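Side-chain contacts in alpha-L-arabinosidase (Xanthomonas axonopodis pv. citri, PDB 6D25), which probably releases L-arabinofuranose from arabinoxylans, internal di-substitutions included, as a trimeric glycoside hydrolase of family GH51: residues Trp167-Tyr170 with Met171-Thr175; Gly208-Val212 with Glu213-Asp217; Lys227-Ala230 with Ser231-Ile234; Thr249-Met252 with Met253-Ala256. All coordinates share one frame; numbering follows the deposited sequence.

All four contacts are local, each formed within one continuous stretch of chain in the (beta/alpha)8 barrel, and they follow one another in the order contact 1 to contact 4. Contact 1 lies at the end of helix 161-172, contact 2 at the start of helix 212-224, contact 3 in the loop leading from that helix to strand 235-238, and contact 4 on helix 246-256. They form two touching pairs. Contacts 1 and 3 have centres about 9 Å apart, and T172 packs on Q232; contacts 2 and 4 have centres about 11 Å apart, with V212 against V251 and M252. Each contact also reaches a neighbouring subunit, which suggests that this part of the barrel contributes to the trimer interface.

Contact 1 (Trp167-Tyr170 with Met171-Thr175); sequences WAEY and MTAPT
W167 and M171 meet through complementary torsions: the indole CG stands anti to its backbone N (chi1 -162°), while M171, with CG beside its own N, bends at chi3 (-73°) and folds its methyl back onto the indole. M171 CE reaches 3.6 Å from the centroid of the five-membered ring of W167, only 5° off the normal, a CH-pi contact over the face. The sulfur sits less squarely: M171 SD is 4.3 Å from the same centroid, an oblique Met-aromatic contact. The pair belongs to the last turns of helix 161-172, which follows strand 149-154 in the (beta/alpha)8 barrel; I152 of that strand touches both side chains, W107 stacks on the indole, and T136 OG1 accepts from W167 NE1. One residue further on, two donors of T172 grip a single carbonyl from opposite faces of its plane, T172 OG1 at 2.7 Å and T172 N at 3.0 Å from A168 O. A173, the first residue to leave helical angles, still donates from N to E169 O at 2.9 Å. Its methyl meets the extended glutamate chain, A173 CB lying 3.8 Å from E169 CG, while the carboxylate of E169 is bound through OE2 to S177 OG.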
ATOM      1  N   TRP A 167      14.087   2.572  10.166  1.00 17.22           N
ATOM      2  CA  TRP A 167      15.181   1.629  10.402  1.00 16.32           C
ATOM      3  C   TRP A 167      16.510   2.220   9.926  1.00 16.25           C
ATOM      4  O   TRP A 167      17.506   2.125  10.630  1.00 15.64           O
ATOM      5  CB  TRP A 167      14.927   0.304   9.679  1.00 15.55           C
ATOM      6  CG  TRP A 167      15.731  -0.851  10.164  1.00 14.76           C
ATOM      7  CD1 TRP A 167      16.457  -0.924  11.312  1.00 14.86           C
ATOM      8  CD2 TRP A 167      15.838  -2.138   9.545  1.00 14.55           C
ATOM      9  NE1 TRP A 167      16.985  -2.176  11.451  1.00 14.70           N
ATOM     10  CE2 TRP A 167      16.622  -2.945  10.398  1.00 14.10           C
ATOM     11  CE3 TRP A 167      15.338  -2.697   8.369  1.00 14.09           C
ATOM     12  CZ2 TRP A 167      16.920  -4.263  10.104  1.00 14.02           C
ATOM     13  CZ3 TRP A 167      15.619  -4.019   8.087  1.00 13.95           C
ATOM     14  CH2 TRP A 167      16.373  -4.790   8.960  1.00 13.76           C
ATOM     15  N   ALA A 168      16.502   2.797   8.727  1.00 16.30           N
ATOM     16  CA  ALA A 168      17.682   3.419   8.182  1.00 17.61           C
ATOM     17  C   ALA A 168      18.163   4.563   9.095  1.00 17.74           C
ATOM     18  O   ALA A 168      19.377   4.686   9.323  1.00 18.65           O
ATOM     19  CB  ALA A 168      17.402   3.960   6.801  1.00 18.42           C
ATOM     20  N   GLU A 169      17.244   5.372   9.609  1.00 17.09           N
ATOM     21  CA  GLU A 169      17.622   6.461  10.503  1.00 18.68           C
ATOM     22  C   GLU A 169      18.230   5.892  11.799  1.00 17.88           C
ATOM     23  O   GLU A 169      19.289   6.362  12.269  1.00 18.21           O
ATOM     24  CB  GLU A 169      16.433   7.377  10.838  1.00 19.61           C
ATOM     25  CG  GLU A 169      16.753   8.505  11.830  1.00 21.93           C
ATOM     26  CD  GLU A 169      15.578   9.391  12.212  1.00 24.24           C
ATOM     27  OE1 GLU A 169      14.688   9.555  11.328  1.00 25.62           O
ATOM     28  OE2 GLU A 169      15.501   9.910  13.432  1.00 25.83           O
ATOM     29  N   TYR A 170      17.559   4.895  12.379  1.00 17.07           N
ATOM     30  CA  TYR A 170      18.034   4.273  13.601  1.00 16.41           C
ATOM     31  C   TYR A 170      19.495   3.845  13.447  1.00 16.04           C
ATOM     32  O   TYR A 170      20.325   4.078  14.323  1.00 15.86           O
ATOM     33  CB  TYR A 170      17.176   3.058  13.919  1.00 15.97           C
ATOM     34  CG  TYR A 170      17.532   2.329  15.192  1.00 15.79           C
ATOM     35  CD1 TYR A 170      18.451   1.301  15.178  1.00 15.90           C
ATOM     36  CD2 TYR A 170      16.947   2.670  16.396  1.00 15.98           C
ATOM     37  CE1 TYR A 170      18.768   0.602  16.333  1.00 16.66           C
ATOM     38  CE2 TYR A 170      17.248   1.986  17.558  1.00 16.64           C
ATOM     39  CZ  TYR A 170      18.149   0.934  17.534  1.00 16.47           C
ATOM     40  OH  TYR A 170      18.439   0.253  18.690  1.00 17.21           O
ATOM     41  N   MET A 171      19.792   3.205  12.331  1.00 16.11           N
ATOM     42  CA  MET A 171      21.115   2.601  12.139  1.00 16.75           C
ATOM     43  C   MET A 171      22.184   3.648  11.762  1.00 16.87           C
ATOM     44  O   MET A 171      23.347   3.424  12.107  1.00 16.32           O
ATOM     45  CB  MET A 171      21.082   1.523  11.055  1.00 16.83           C
ATOM     46  CG  MET A 171      20.424   0.223  11.556  1.00 17.05           C
ATOM     47  SD  MET A 171      20.560  -1.132  10.349  1.00 18.04           S
ATOM     48  CE  MET A 171      19.389  -0.614   9.103  1.00 17.33           C
ATOM     49  N   THR A 172      21.816   4.712  11.033  1.00 17.27           N
ATOM     50  CA  THR A 172      22.842   5.572  10.359  1.00 18.18           C
ATOM     51  C   THR A 172      22.845   7.032  10.839  1.00 19.12           C
ATOM     52  O   THR A 172      23.771   7.730  10.520  1.00 19.29           O
ATOM     53  CB  THR A 172      22.650   5.583   8.829  1.00 18.16           C
ATOM     54  OG1 THR A 172      21.413   6.209   8.462  1.00 18.08           O
ATOM     55  CG2 THR A 172      22.710   4.191   8.245  1.00 17.45           C
ATOM     56  N   ALA A 173      21.853   7.499  11.581  1.00 20.17           N
ATOM     57  CA  ALA A 173      21.763   8.921  11.922  1.00 21.45           C
ATOM     58  C   ALA A 173      22.871   9.312  12.906  1.00 23.51           C
ATOM     59  O   ALA A 173      23.010   8.683  13.951  1.00 23.16           O
ATOM     60  CB  ALA A 173      20.405   9.273  12.465  1.00 21.86           C
ATOM     61  N   PRO A 174      23.643  10.372  12.578  1.00 24.24           N
ATOM     62  CA  PRO A 174      24.633  10.909  13.498  1.00 25.28           C
ATOM     63  C   PRO A 174      24.087  11.986  14.438  1.00 25.62           C
ATOM     64  O   PRO A 174      24.796  12.400  15.348  1.00 25.03           O
ATOM     65  CB  PRO A 174      25.694  11.511  12.542  1.00 26.14           C
ATOM     66  CG  PRO A 174      24.851  12.070  11.422  1.00 26.06           C
ATOM     67  CD  PRO A 174      23.732  11.055  11.273  1.00 25.06           C
ATOM     68  N   THR A 175      22.868  12.452  14.211  1.00 25.62           N
ATOM     69  CA  THR A 175      22.273  13.552  15.011  1.00 26.61           C
ATOM     70  C   THR A 175      21.762  13.005  16.356  1.00 25.82           C
ATOM     71  O   THR A 175      21.879  11.800  16.634  1.00 23.88           O
ATOM     72  CB  THR A 175      21.098  14.159  14.230  1.00 27.74           C
ATOM     73  OG1 THR A 175      20.187  13.111  13.850  1.00 27.30           O
ATOM     74  CG2 THR A 175      21.587  14.935  13.027  1.00 29.35           C
TER

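Contact 2 (Gly208-Val212 with Glu213-Asp217); sequences GNMRV and EYAAD
R211 and E213 supply the charged part of this contact. Their side chains cross at about a right angle, yet guanidinium and carboxylate planes are only 5° apart. R211 NH1 and E213 OE1 are 3.7 Å apart, a long salt bridge; E213 OE1 stands well off the guanidinium plane and is aimed at by none of its N-H groups, leaving charge attraction alone. E213 bends at chi2, which folds its carboxylate back so that E213 OE1 comes 3.6 Å from both R211 CB and V212 CG1. E213 CB lies over one face of the guanidinium. Both groups have firmer partners: R211 NE pairs with D217 of the third subunit, and E213 OE2 bonds H247 NE2.

Backbone bonding starts the helix. R211 holds the N-cap position of helix 212-224, which follows strand 196-199 in the (beta/alpha)8 barrel, and its carbonyl accepts from the first full turn, A215 N to R211 O at 2.9 Å and 169°.

The apolar part centres on M210, whose chain runs extended past Y214. M210 CG touches Y214 CD2 at 3.8 Å; the sulfur makes an oblique Met-aromatic contact, M210 SD being 4.8 Å from the Y214 ring centroid and 50° off its normal. M210 SD also meets A215 CB at 4.1 Å. The Y214 hydroxyl is bonded to R221 of the third subunit, and Y214 packs on Y214 of the second.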
ATOM      1  N   GLY A 208       4.835 -10.859  -1.721  1.00 17.27           N
ATOM      2  CA  GLY A 208       3.527 -10.267  -1.985  1.00 16.77           C
ATOM      3  C   GLY A 208       2.910 -10.657  -3.324  1.00 16.30           C
ATOM      4  O   GLY A 208       1.933 -10.092  -3.697  1.00 16.43           O
ATOM      5  N   ASN A 209       3.446 -11.652  -4.023  1.00 16.36           N
ATOM      6  CA  ASN A 209       2.811 -12.213  -5.242  1.00 16.40           C
ATOM      7  C   ASN A 209       2.469 -11.087  -6.229  1.00 16.41           C
ATOM      8  O   ASN A 209       1.389 -11.071  -6.826  1.00 16.43           O
ATOM      9  CB  ASN A 209       1.617 -13.094  -4.877  1.00 17.25           C
ATOM     10  CG  ASN A 209       2.078 -14.404  -4.263  1.00 17.97           C
ATOM     11  OD1 ASN A 209       2.702 -15.204  -4.945  1.00 17.63           O
ATOM     12  ND2 ASN A 209       1.900 -14.571  -2.955  1.00 18.41           N
ATOM     13  N   MET A 210       3.404 -10.166  -6.418  1.00 16.22           N
ATOM     14  CA  MET A 210       3.165  -8.954  -7.190  1.00 17.24           C
ATOM     15  C   MET A 210       3.454  -9.176  -8.675  1.00 17.65           C
ATOM     16  O   MET A 210       4.489  -9.757  -9.020  1.00 18.60           O
ATOM     17  CB  MET A 210       4.049  -7.825  -6.673  1.00 17.29           C
ATOM     18  CG  MET A 210       3.813  -7.471  -5.222  1.00 17.45           C
ATOM     19  SD  MET A 210       4.775  -5.983  -4.785  1.00 18.70           S
ATOM     20  CE  MET A 210       4.588  -5.956  -3.001  1.00 18.48           C
ATOM     21  N   ARG A 211       2.601  -8.666  -9.533  1.00 18.21           N
ATOM     22  CA  ARG A 211       2.972  -8.410 -10.922  1.00 18.74           C
ATOM     23  C   ARG A 211       4.065  -7.330 -10.955  1.00 17.64           C
ATOM     24  O   ARG A 211       4.070  -6.427 -10.101  1.00 16.54           O
ATOM     25  CB  ARG A 211       1.835  -7.787 -11.730  1.00 20.38           C
ATOM     26  CG  ARG A 211       0.513  -8.498 -11.763  1.00 22.82           C
ATOM     27  CD  ARG A 211      -0.491  -7.721 -12.621  1.00 23.99           C
ATOM     28  NE  ARG A 211      -0.838  -6.388 -12.164  1.00 24.96           N
ATOM     29  CZ  ARG A 211      -0.850  -5.283 -12.930  1.00 26.72           C
ATOM     30  NH1 ARG A 211      -0.565  -5.317 -14.220  1.00 26.34           N
ATOM     31  NH2 ARG A 211      -1.119  -4.111 -12.386  1.00 29.51           N
ATOM     32  N   VAL A 212       4.957  -7.408 -11.944  1.00 16.64           N
ATOM     33  CA  VAL A 212       6.062  -6.443 -11.994  1.00 16.27           C
ATOM     34  C   VAL A 212       5.524  -5.010 -12.125  1.00 16.36           C
ATOM     35  O   VAL A 212       6.129  -4.123 -11.538  1.00 15.94           O
ATOM     36  CB  VAL A 212       7.073  -6.759 -13.102  1.00 16.06           C
ATOM     37  CG1 VAL A 212       6.477  -6.680 -14.491  1.00 16.57           C
ATOM     38  CG2 VAL A 212       8.306  -5.902 -12.961  1.00 15.91           C
ATOM     39  N   GLU A 213       4.434  -4.805 -12.827  1.00 17.05           N
ATOM     40  CA  GLU A 213       3.896  -3.438 -13.001  1.00 18.22           C
ATOM     41  C   GLU A 213       3.566  -2.824 -11.625  1.00 18.26           C
ATOM     42  O   GLU A 213       3.851  -1.617 -11.366  1.00 19.73           O
ATOM     43  CB  GLU A 213       2.673  -3.429 -13.905  1.00 18.76           C
ATOM     44  CG  GLU A 213       2.950  -3.811 -15.358  1.00 19.42           C
ATOM     45  CD  GLU A 213       3.122  -5.295 -15.690  1.00 19.96           C
ATOM     46  OE1 GLU A 213       2.967  -6.171 -14.788  1.00 19.45           O
ATOM     47  OE2 GLU A 213       3.460  -5.589 -16.877  1.00 21.01           O
ATOM     48  N   TYR A 214       3.074  -3.638 -10.710  1.00 17.33           N
ATOM     49  CA  TYR A 214       2.733  -3.201  -9.356  1.00 17.01           C
ATOM     50  C   TYR A 214       3.998  -3.073  -8.513  1.00 16.08           C
ATOM     51  O   TYR A 214       4.189  -2.076  -7.808  1.00 16.49           O
ATOM     52  CB  TYR A 214       1.717  -4.176  -8.728  1.00 16.92           C
ATOM     53  CG  TYR A 214       1.275  -3.833  -7.331  1.00 16.89           C
ATOM     54  CD1 TYR A 214       0.738  -2.585  -7.030  1.00 17.67           C
ATOM     55  CD2 TYR A 214       1.355  -4.755  -6.322  1.00 17.05           C
ATOM     56  CE1 TYR A 214       0.342  -2.254  -5.736  1.00 17.74           C
ATOM     57  CE2 TYR A 214       0.924  -4.468  -5.034  1.00 17.75           C
ATOM     58  CZ  TYR A 214       0.413  -3.207  -4.734  1.00 17.96           C
ATOM     59  OH  TYR A 214      -0.039  -2.927  -3.479  1.00 19.31           O
ATOM     60  N   ALA A 215       4.886  -4.044  -8.604  1.00 15.32           N
ATOM     61  CA  ALA A 215       6.136  -4.018  -7.867  1.00 14.87           C
ATOM     62  C   ALA A 215       6.964  -2.774  -8.219  1.00 14.72           C
ATOM     63  O   ALA A 215       7.653  -2.267  -7.350  1.00 13.94           O
ATOM     64  CB  ALA A 215       6.941  -5.270  -8.134  1.00 14.66           C
ATOM     65  N   ALA A 216       6.938  -2.346  -9.482  1.00 15.14           N
ATOM     66  CA  ALA A 216       7.733  -1.182  -9.881  1.00 15.59           C
ATOM     67  C   ALA A 216       7.185   0.071  -9.170  1.00 15.81           C
ATOM     68  O   ALA A 216       7.972   0.901  -8.662  1.00 15.60           O
ATOM     69  CB  ALA A 216       7.713  -1.017 -11.383  1.00 16.29           C
ATOM     70  N   ASP A 217       5.853   0.190  -9.087  1.00 16.19           N
ATOM     71  CA  ASP A 217       5.208   1.315  -8.375  1.00 16.25           C
ATOM     72  C   ASP A 217       5.553   1.266  -6.895  1.00 15.78           C
ATOM     73  O   ASP A 217       5.917   2.288  -6.269  1.00 15.26           O
ATOM     74  CB  ASP A 217       3.695   1.318  -8.597  1.00 17.08           C
ATOM     75  CG  ASP A 217       3.274   1.747  -9.988  1.00 18.29           C
ATOM     76  OD1 ASP A 217       3.978   2.595 -10.599  1.00 19.19           O
ATOM     77  OD2 ASP A 217       2.214   1.267 -10.456  1.00 19.78           O
TER

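Contact 3 (Lys227-Ala230 with Ser231-Ile234); sequences KSPA and SQKI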
ATOM      1  N   LYS A 227      16.500   7.310   2.905  1.00 24.45           N
ATOM      2  CA  LYS A 227      17.333   8.458   2.577  1.00 26.38           C
ATOM      3  C   LYS A 227      18.708   8.301   3.235  1.00 25.76           C
ATOM      4  O   LYS A 227      18.835   7.757   4.344  1.00 26.41           O
ATOM      5  CB  LYS A 227      16.609   9.718   3.059  1.00 29.21           C
ATOM      6  CG  LYS A 227      15.407  10.097   2.191  1.00 30.68           C
ATOM      7  CD  LYS A 227      14.849  11.441   2.515  1.00 34.15           C
ATOM      8  CE  LYS A 227      13.842  11.950   1.498  1.00 34.98           C
ATOM      9  NZ  LYS A 227      12.642  11.089   1.474  1.00 35.74           N
ATOM     10  N   SER A 228      19.723   8.711   2.508  1.00 25.82           N
ATOM     11  CA  SER A 228      21.098   8.737   2.991  1.00 26.65           C
ATOM     12  C   SER A 228      21.306   9.981   3.852  1.00 27.69           C
ATOM     13  O   SER A 228      20.948  11.087   3.446  1.00 26.66           O
ATOM     14  CB  SER A 228      22.035   8.767   1.843  1.00 27.79           C
ATOM     15  OG  SER A 228      21.976   7.558   1.118  1.00 26.61           O
ATOM     16  N   PRO A 229      21.885   9.831   5.030  1.00 26.88           N
ATOM     17  CA  PRO A 229      22.297  11.087   5.679  1.00 26.98           C
ATOM     18  C   PRO A 229      23.507  11.685   4.935  1.00 27.17           C
ATOM     19  O   PRO A 229      24.069  11.058   4.022  1.00 27.07           O
ATOM     20  CB  PRO A 229      22.641  10.624   7.094  1.00 26.58           C
ATOM     21  CG  PRO A 229      23.224   9.235   6.853  1.00 26.16           C
ATOM     22  CD  PRO A 229      22.436   8.650   5.696  1.00 25.62           C
ATOM     23  N   ALA A 230      23.937  12.880   5.330  1.00 28.07           N
ATOM     24  CA  ALA A 230      25.086  13.552   4.687  1.00 28.26           C
ATOM     25  C   ALA A 230      26.371  12.737   4.875  1.00 27.46           C
ATOM     26  O   ALA A 230      27.272  12.807   4.065  1.00 28.02           O
ATOM     27  CB  ALA A 230      25.256  14.945   5.250  1.00 30.21           C
ATOM     28  N   SER A 231      26.404  11.898   5.904  1.00 26.58           N
ATOM     29  CA  SER A 231      27.605  11.225   6.385  1.00 27.01           C
ATOM     30  C   SER A 231      27.915   9.914   5.658  1.00 24.77           C
ATOM     31  O   SER A 231      28.985   9.397   5.822  1.00 25.53           O
ATOM     32  CB  SER A 231      27.476  10.991   7.896  1.00 28.44           C
ATOM     33  OG  SER A 231      26.163  10.607   8.244  1.00 26.56           O
ATOM     34  N   GLN A 232      26.997   9.332   4.894  1.00 22.77           N
ATOM     35  CA  GLN A 232      27.262   8.077   4.185  1.00 21.66           C
ATOM     36  C   GLN A 232      26.193   7.873   3.101  1.00 21.87           C
ATOM     37  O   GLN A 232      25.073   8.381   3.212  1.00 22.87           O
ATOM     38  CB  GLN A 232      27.260   6.859   5.119  1.00 20.27           C
ATOM     39  CG  GLN A 232      25.931   6.578   5.803  1.00 18.74           C
ATOM     40  CD  GLN A 232      25.966   5.314   6.625  1.00 18.79           C
ATOM     41  OE1 GLN A 232      25.913   4.200   6.047  1.00 18.38           O
ATOM     42  NE2 GLN A 232      26.079   5.481   7.958  1.00 17.61           N
ATOM     43  N   LYS A 233      26.555   7.104   2.112  1.00 21.87           N
ATOM     44  CA  LYS A 233      25.644   6.781   0.994  1.00 22.91           C
ATOM     45  C   LYS A 233      25.087   5.361   1.165  1.00 20.98           C
ATOM     46  O   LYS A 233      25.847   4.388   1.274  1.00 21.11           O
ATOM     47  CB  LYS A 233      26.434   6.937  -0.304  1.00 24.88           C
ATOM     48  CG  LYS A 233      25.711   6.453  -1.542  1.00 28.58           C
ATOM     49  CD  LYS A 233      24.564   7.316  -1.978  1.00 30.43           C
ATOM     50  CE  LYS A 233      24.353   7.207  -3.487  1.00 32.57           C
ATOM     51  NZ  LYS A 233      22.993   7.633  -3.846  1.00 33.13           N
ATOM     52  N   ILE A 234      23.766   5.259   1.192  1.00 19.33           N
ATOM     53  CA  ILE A 234      23.036   3.973   1.222  1.00 18.80           C
ATOM     54  C   ILE A 234      22.600   3.636  -0.216  1.00 18.84           C
ATOM     55  O   ILE A 234      21.725   4.297  -0.764  1.00 18.97           O
ATOM     56  CB  ILE A 234      21.832   4.046   2.162  1.00 18.31           C
ATOM     57  CG1 ILE A 234      22.251   4.508   3.565  1.00 19.74           C
ATOM     58  CG2 ILE A 234      21.117   2.697   2.224  1.00 18.66           C
ATOM     59  CD1 ILE A 234      21.098   4.722   4.533  1.00 19.86           C
TER
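P229 to Q232 form a type I beta turn, with A230 and S231 at its corners, that reverses the chain: 227-230 and 231-234 run 151° apart, and the CA atoms of S228 and K233 come within 5.3 Å. Below the turn the two arms are fastened by a side chain. S228 turns its hydroxyl to the side of its own backbone N, and there S228 OG accepts from I234 N at 2.9 Å in an almost linear bond, 171°. The same oxygen rests against apolar atoms of the opposite arm, S228 OG to I234 CB 3.7 Å and to K233 CD 4.0 Å.

This hairpin-like reversal lies in the loop from helix 212-224 to strand 235-238. In a (beta/alpha)8 barrel such helix-to-strand connections sit at the end of the barrel away from the catalytic face. Here the loop packs on the end of helix 161-172, where T172 touches P229, Q232 and I234.

The proline ring is the apolar centre of the turn. P229 CG meets S231 OG at 3.5 Å and Q232 CG at 3.9 Å, the latter crossing it obliquely. Q232 can reach the ring because its CG sits between the backbone N and the carbonyl carbon (chi1 63°); the extended chain then carries the amide away, where OE1 accepts from V194 N and NE2 donates to W192 O. At the base, I234 CD1 approaches P229 CD at 4.3 Å and K227 O at 3.8 Å. The ammonium group of K227 points elsewhere, to E104 of the second subunit and T224 O.

Contact 4 (Thr249-Met252 with Met253-Ala256); sequences TEVM and MREA
T249 and M253 are joined by one of a run of i to i+4 bonds along helix 246-256: M253 N to T249 O at 3.0 Å, then R254 N to E250 O and E255 N to V251 O, both 2.9 Å, while A256 N to M252 O is weak. The helix links strands 235-238 and 262-269 in a beta-alpha-beta unit. Towards strand 262-269, T249 and M253 lie side by side, T249 CG2 being 4.2 Å from M253 CG, and L263 touches both. On another side V251 points the same way as R254 and E255. A bend at chi3 (76°) folds the arginine so that V251 CB lies over one guanidinium face; V251 CG1 meets E255 CG at 3.9 Å. The guanidinium edge is taken by the neighbouring carboxylate: R254 NE donates to E255 OE2 at 2.9 Å and 167°, on the anti side of the oxygen. Water 1 bridges R254 NH1 to E250 OE2; E250 is also held by Y312 OH and K311. With valine over a face, the salt bridge at its edge and water at NH1, the R254 head group is probably held against rotation and its charge probably offset in part by E255.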
ATOM      1  N   THR A 249      12.497  -7.895 -15.644  1.00 16.24           N
ATOM      2  CA  THR A 249      13.622  -6.981 -15.836  1.00 16.39           C
ATOM      3  C   THR A 249      13.235  -5.800 -16.734  1.00 16.68           C
ATOM      4  O   THR A 249      13.589  -4.684 -16.444  1.00 16.37           O
ATOM      5  CB  THR A 249      14.805  -7.732 -16.471  1.00 16.72           C
ATOM      6  OG1 THR A 249      15.094  -8.837 -15.632  1.00 17.00           O
ATOM      7  CG2 THR A 249      16.037  -6.867 -16.614  1.00 16.79           C
ATOM      8  N   GLU A 250      12.557  -6.077 -17.838  1.00 17.87           N
ATOM      9  CA  GLU A 250      12.141  -5.065 -18.779  1.00 19.64           C
ATOM     10  C   GLU A 250      11.329  -3.969 -18.048  1.00 19.13           C
ATOM     11  O   GLU A 250      11.588  -2.768 -18.227  1.00 18.13           O
ATOM     12  CB  GLU A 250      11.328  -5.714 -19.898  1.00 22.29           C
ATOM     13  CG  GLU A 250      10.662  -4.735 -20.816  1.00 25.71           C
ATOM     14  CD  GLU A 250      11.571  -4.137 -21.862  1.00 30.02           C
ATOM     15  OE1 GLU A 250      12.565  -4.782 -22.235  1.00 33.10           O
ATOM     16  OE2 GLU A 250      11.243  -3.015 -22.326  1.00 35.07           O
ATOM     17  N   VAL A 251      10.315  -4.369 -17.274  1.00 18.29           N
ATOM     18  CA  VAL A 251       9.448  -3.373 -16.662  1.00 18.59           C
ATOM     19  C   VAL A 251      10.184  -2.668 -15.530  1.00 17.90           C
ATOM     20  O   VAL A 251      10.059  -1.450 -15.411  1.00 17.25           O
ATOM     21  CB  VAL A 251       8.118  -3.995 -16.194  1.00 18.58           C
ATOM     22  CG1 VAL A 251       7.288  -3.001 -15.405  1.00 18.73           C
ATOM     23  CG2 VAL A 251       7.349  -4.516 -17.397  1.00 19.22           C
ATOM     24  N   MET A 252      10.897  -3.386 -14.677  1.00 18.03           N
ATOM     25  CA  MET A 252      11.553  -2.712 -13.564  1.00 18.93           C
ATOM     26  C   MET A 252      12.543  -1.673 -14.119  1.00 18.63           C
ATOM     27  O   MET A 252      12.643  -0.562 -13.569  1.00 18.14           O
ATOM     28  CB  MET A 252      12.343  -3.653 -12.653  1.00 20.42           C
ATOM     29  CG  MET A 252      11.506  -4.523 -11.813  1.00 22.70           C
ATOM     30  SD  MET A 252      10.453  -3.657 -10.560  1.00 28.42           S
ATOM     31  CE  MET A 252      11.608  -2.480  -9.907  1.00 22.63           C
ATOM     32  N   MET A 253      13.290  -2.027 -15.167  1.00 18.09           N
ATOM     33  CA  MET A 253      14.275  -1.084 -15.703  1.00 18.87           C
ATOM     34  C   MET A 253      13.561   0.073 -16.419  1.00 19.20           C
ATOM     35  O   MET A 253      13.924   1.240 -16.215  1.00 18.86           O
ATOM     36  CB  MET A 253      15.259  -1.805 -16.655  1.00 18.95           C
ATOM     37  CG  MET A 253      16.180  -2.753 -15.958  1.00 18.12           C
ATOM     38  SD  MET A 253      17.211  -2.022 -14.677  1.00 18.80           S
ATOM     39  CE  MET A 253      18.351  -1.109 -15.715  1.00 19.14           C
ATOM     40  N   ARG A 254      12.567  -0.240 -17.250  1.00 19.37           N
ATOM     41  CA  ARG A 254      11.829   0.788 -17.977  1.00 20.54           C
ATOM     42  C   ARG A 254      11.231   1.795 -16.972  1.00 19.98           C
ATOM     43  O   ARG A 254      11.259   2.992 -17.193  1.00 19.18           O
ATOM     44  CB  ARG A 254      10.677   0.205 -18.800  1.00 22.03           C
ATOM     45  CG  ARG A 254       9.855   1.199 -19.604  1.00 23.93           C
ATOM     46  CD  ARG A 254       8.706   0.438 -20.305  1.00 27.08           C
ATOM     47  NE  ARG A 254       7.627   0.091 -19.365  1.00 28.43           N
ATOM     48  CZ  ARG A 254       6.873  -1.007 -19.407  1.00 29.73           C
ATOM     49  NH1 ARG A 254       7.025  -1.912 -20.363  1.00 28.68           N
ATOM     50  NH2 ARG A 254       5.916  -1.174 -18.504  1.00 30.58           N
ATOM     51  N   GLU A 255      10.653   1.296 -15.890  1.00 19.00           N
ATOM     52  CA  GLU A 255       9.858   2.116 -15.005  1.00 20.21           C
ATOM     53  C   GLU A 255      10.701   2.735 -13.888  1.00 19.56           C
ATOM     54  O   GLU A 255      10.291   3.767 -13.354  1.00 19.87           O
ATOM     55  CB  GLU A 255       8.694   1.350 -14.354  1.00 20.98           C
ATOM     56  CG  GLU A 255       7.659   0.896 -15.330  1.00 22.51           C
ATOM     57  CD  GLU A 255       7.016   2.038 -16.134  1.00 24.27           C
ATOM     58  OE1 GLU A 255       6.785   3.092 -15.588  1.00 26.05           O
ATOM     59  OE2 GLU A 255       6.712   1.833 -17.297  1.00 24.93           O
ATOM     60  N   ALA A 256      11.813   2.144 -13.499  1.00 19.33           N
ATOM     61  CA  ALA A 256      12.444   2.543 -12.228  1.00 18.71           C
ATOM     62  C   ALA A 256      13.981   2.610 -12.284  1.00 18.29           C
ATOM     63  O   ALA A 256      14.588   2.796 -11.200  1.00 18.75           O
ATOM     64  CB  ALA A 256      12.009   1.601 -11.118  1.00 18.48           C
TER
HETATM   65  O   HOH W   1       8.698  -2.215 -22.144  1.00 43.75           O